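Alanine racemase (Enterococcus faecalis, PDB 3E6E) is a two-domain enzyme of the alanine racemase family, with an N-terminal TIM-type barrel followed by a C-terminal domain rich in beta strands. Local coordinates at residues D101-V106 with P126-L131. The protein carries 1 engineered substitution. Numbering follows the deposited sequence.
Sequences DLSVTV and PLRVHL
Over one face of the Arg128 guanidinium lies the carboxylate of Asp101, while Ser103 OG sits at the edge of the group, near its plane. The two charged planes are turned 69° apart, and a bend at chi3 of the arginine (93°) brings NH1 to 2.8 Å from Asp101 OD1, a salt bridge whose hydrogen bond is bent and weak. Arg128 NE forms a second salt bridge, to Glu164 OE2, and OE1 of the same carboxylate is hydrogen-bonded to Ser103 OG and His130 NE2; the guanidinium, paired with both carboxylates, probably favours their ionised form. The His130 ring has Val104 O at its edge, and its CD2 meets Ser103 CB obliquely at 3.8 Å; ND1 is hydrogen-bonded to His203.

Behind these groups the backbones run parallel in register, Val104 beside Val129 and Thr105 beside His130. Val104 is gripped at both ends, its N bonding to Arg128 O (3.0 Å) and its O accepting from His130 N (2.8 Å), and Val106 N continues the pattern to His130 O (3.0 Å). On the other face of the sheet, Val104 CG2 rests at 4.2 Å from Val129 CG1, crossing it obliquely, and reaches Leu127 CD1; Val106 CG1 lies against Val129 CB.

Strands 103-106 and 129-132 are thus adjacent staves of the barrel, joined by a beta-alpha-beta crossover through helix 109-117, whose Trp111 packs on Val104, Val106 and Leu127. Asp101 ends helix 94-99 in a Schellman motif, and strands 83-85 and 165-167 flank the pair.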
ATOM      1  N   ASP A 101     -29.603  -4.325   3.746  1.00 25.70           N
ATOM      2  CA  ASP A 101     -29.893  -5.755   3.900  1.00 25.64           C
ATOM      3  C   ASP A 101     -28.626  -6.571   3.791  1.00 24.75           C
ATOM      4  O   ASP A 101     -28.486  -7.429   2.922  1.00 24.16           O
ATOM      5  CB  ASP A 101     -30.896  -6.253   2.856  1.00 28.84           C
ATOM      6  CG  ASP A 101     -31.424  -7.655   3.177  1.00 30.77           C
ATOM      7  OD1 ASP A 101     -32.113  -7.820   4.207  1.00 32.11           O
ATOM      8  OD2 ASP A 101     -31.145  -8.597   2.404  1.00 32.76           O
ATOM      9  N   LEU A 102     -27.695  -6.302   4.689  1.00 24.18           N
ATOM     10  CA  LEU A 102     -26.435  -7.013   4.679  1.00 23.22           C
ATOM     11  C   LEU A 102     -26.406  -8.078   5.759  1.00 23.44           C
ATOM     12  O   LEU A 102     -27.045  -7.949   6.802  1.00 22.78           O
ATOM     13  CB  LEU A 102     -25.303  -6.029   4.918  1.00 22.43           C
ATOM     14  CG  LEU A 102     -25.369  -4.815   4.003  1.00 21.28           C
ATOM     15  CD1 LEU A 102     -24.532  -3.704   4.584  1.00 23.53           C
ATOM     16  CD2 LEU A 102     -24.902  -5.201   2.616  1.00 21.21           C
ATOM     17  N   SER A 103     -25.667  -9.142   5.497  1.00 23.78           N
ATOM     18  CA  SER A 103     -25.522 -10.191   6.482  1.00 24.69           C
ATOM     19  C   SER A 103     -24.289  -9.831   7.312  1.00 23.66           C
ATOM     20  O   SER A 103     -23.295  -9.343   6.778  1.00 23.01           O
ATOM     21  CB  SER A 103     -25.334 -11.530   5.790  1.00 26.47           C
ATOM     22  OG  SER A 103     -26.488 -11.854   5.034  1.00 30.08           O
ATOM     23  N   VAL A 104     -24.366 -10.058   8.616  1.00 23.23           N
ATOM     24  CA  VAL A 104     -23.265  -9.734   9.513  1.00 23.18           C
ATOM     25  C   VAL A 104     -22.772 -10.937  10.293  1.00 23.00           C
ATOM     26  O   VAL A 104     -23.515 -11.889  10.547  1.00 21.89           O
ATOM     27  CB  VAL A 104     -23.669  -8.661  10.546  1.00 23.27           C
ATOM     28  CG1 VAL A 104     -24.197  -7.423   9.838  1.00 24.23           C
ATOM     29  CG2 VAL A 104     -24.720  -9.224  11.495  1.00 23.70           C
ATOM     30  N   THR A 105     -21.507 -10.880  10.685  1.00 22.67           N
ATOM     31  CA  THR A 105     -20.915 -11.946  11.467  1.00 22.32           C
ATOM     32  C   THR A 105     -21.127 -11.572  12.918  1.00 20.53           C
ATOM     33  O   THR A 105     -21.174 -10.399  13.254  1.00 19.48           O
ATOM     34  CB  THR A 105     -19.407 -12.069  11.170  1.00 23.40           C
ATOM     35  OG1 THR A 105     -19.229 -12.353   9.774  1.00 24.59           O
ATOM     36  CG2 THR A 105     -18.780 -13.183  12.002  1.00 21.81           C
ATOM     37  N   VAL A 106     -21.285 -12.570  13.771  1.00 21.27           N
ATOM     38  CA  VAL A 106     -21.475 -12.329  15.196  1.00 23.58           C
ATOM     39  C   VAL A 106     -20.683 -13.389  15.947  1.00 23.71           C
ATOM     40  O   VAL A 106     -20.858 -14.586  15.715  1.00 23.38           O
ATOM     41  CB  VAL A 106     -22.986 -12.384  15.582  1.00 24.39           C
ATOM     42  CG1 VAL A 106     -23.664 -13.522  14.878  1.00 25.78           C
ATOM     43  CG2 VAL A 106     -23.132 -12.553  17.077  1.00 25.36           C
ATOM     44  N   PRO A 126     -35.525  -8.473   8.947  1.00 38.01           N
ATOM     45  CA  PRO A 126     -34.744  -9.229   9.936  1.00 35.83           C
ATOM     46  C   PRO A 126     -33.255  -9.040   9.742  1.00 34.01           C
ATOM     47  O   PRO A 126     -32.795  -8.808   8.626  1.00 35.91           O
ATOM     48  CB  PRO A 126     -35.143 -10.677   9.671  1.00 35.34           C
ATOM     49  CG  PRO A 126     -36.499 -10.563   9.065  1.00 36.93           C
ATOM     50  CD  PRO A 126     -36.346  -9.387   8.141  1.00 36.72           C
ATOM     51  N   LEU A 127     -32.504  -9.149  10.831  1.00 31.74           N
ATOM     52  CA  LEU A 127     -31.063  -9.003  10.771  1.00 29.17           C
ATOM     53  C   LEU A 127     -30.468 -10.342  10.358  1.00 28.82           C
ATOM     54  O   LEU A 127     -30.411 -11.275  11.163  1.00 28.96           O
ATOM     55  CB  LEU A 127     -30.498  -8.592  12.135  1.00 27.55           C
ATOM     56  CG  LEU A 127     -28.968  -8.428  12.201  1.00 25.46           C
ATOM     57  CD1 LEU A 127     -28.557  -7.203  11.405  1.00 24.25           C
ATOM     58  CD2 LEU A 127     -28.509  -8.289  13.643  1.00 24.87           C
ATOM     59  N   ARG A 128     -30.040 -10.431   9.099  1.00 27.46           N
ATOM     60  CA  ARG A 128     -29.441 -11.650   8.555  1.00 26.82           C
ATOM     61  C   ARG A 128     -28.077 -11.847   9.223  1.00 25.18           C
ATOM     62  O   ARG A 128     -27.108 -11.188   8.850  1.00 25.92           O
ATOM     63  CB  ARG A 128     -29.264 -11.508   7.034  1.00 27.48           C
ATOM     64  CG  ARG A 128     -30.365 -10.683   6.360  1.00 29.03           C
ATOM     65  CD  ARG A 128     -30.144 -10.533   4.852  1.00 32.70           C
ATOM     66  NE  ARG A 128     -30.824 -11.546   4.044  1.00 34.95           N
ATOM     67  CZ  ARG A 128     -32.120 -11.516   3.738  1.00 36.92           C
ATOM     68  NH1 ARG A 128     -32.882 -10.521   4.172  1.00 38.17           N
ATOM     69  NH2 ARG A 128     -32.657 -12.476   2.992  1.00 37.97           N
ATOM     70  N   VAL A 129     -28.004 -12.744  10.209  1.00 23.86           N
ATOM     71  CA  VAL A 129     -26.755 -12.991  10.933  1.00 22.48           C
ATOM     72  C   VAL A 129     -26.119 -14.345  10.663  1.00 21.37           C
ATOM     73  O   VAL A 129     -26.797 -15.310  10.367  1.00 20.52           O
ATOM     74  CB  VAL A 129     -26.933 -12.889  12.481  1.00 22.18           C
ATOM     75  CG1 VAL A 129     -27.819 -11.706  12.839  1.00 22.53           C
ATOM     76  CG2 VAL A 129     -27.489 -14.182  13.028  1.00 19.81           C
ATOM     77  N   HIS A 130     -24.798 -14.391  10.777  1.00 22.93           N
ATOM     78  CA  HIS A 130     -24.029 -15.615  10.599  1.00 23.68           C
ATOM     79  C   HIS A 130     -23.235 -15.754  11.896  1.00 25.38           C
ATOM     80  O   HIS A 130     -22.536 -14.816  12.309  1.00 27.53           O
ATOM     81  CB  HIS A 130     -23.077 -15.496   9.402  1.00 21.97           C
ATOM     82  CG  HIS A 130     -23.748 -15.646   8.071  1.00 21.73           C
ATOM     83  ND1 HIS A 130     -23.527 -16.727   7.245  1.00 22.17           N
ATOM     84  CD2 HIS A 130     -24.619 -14.844   7.412  1.00 21.63           C
ATOM     85  CE1 HIS A 130     -24.233 -16.585   6.137  1.00 21.33           C
ATOM     86  NE2 HIS A 130     -24.904 -15.450   6.213  1.00 20.81           N
ATOM     87  N   LEU A 131     -23.356 -16.906  12.549  1.00 24.88           N
ATOM     88  CA  LEU A 131     -22.660 -17.137  13.810  1.00 24.78           C
ATOM     89  C   LEU A 131     -21.310 -17.793  13.603  1.00 24.20           C
ATOM     90  O   LEU A 131     -21.234 -18.971  13.277  1.00 25.71           O
ATOM     91  CB  LEU A 131     -23.533 -17.996  14.734  1.00 23.72           C
ATOM     92  CG  LEU A 131     -24.580 -17.296  15.611  1.00 23.28           C
ATOM     93  CD1 LEU A 131     -25.279 -16.213  14.834  1.00 23.26           C
ATOM     94  CD2 LEU A 131     -25.588 -18.329  16.118  1.00 23.41           C
TER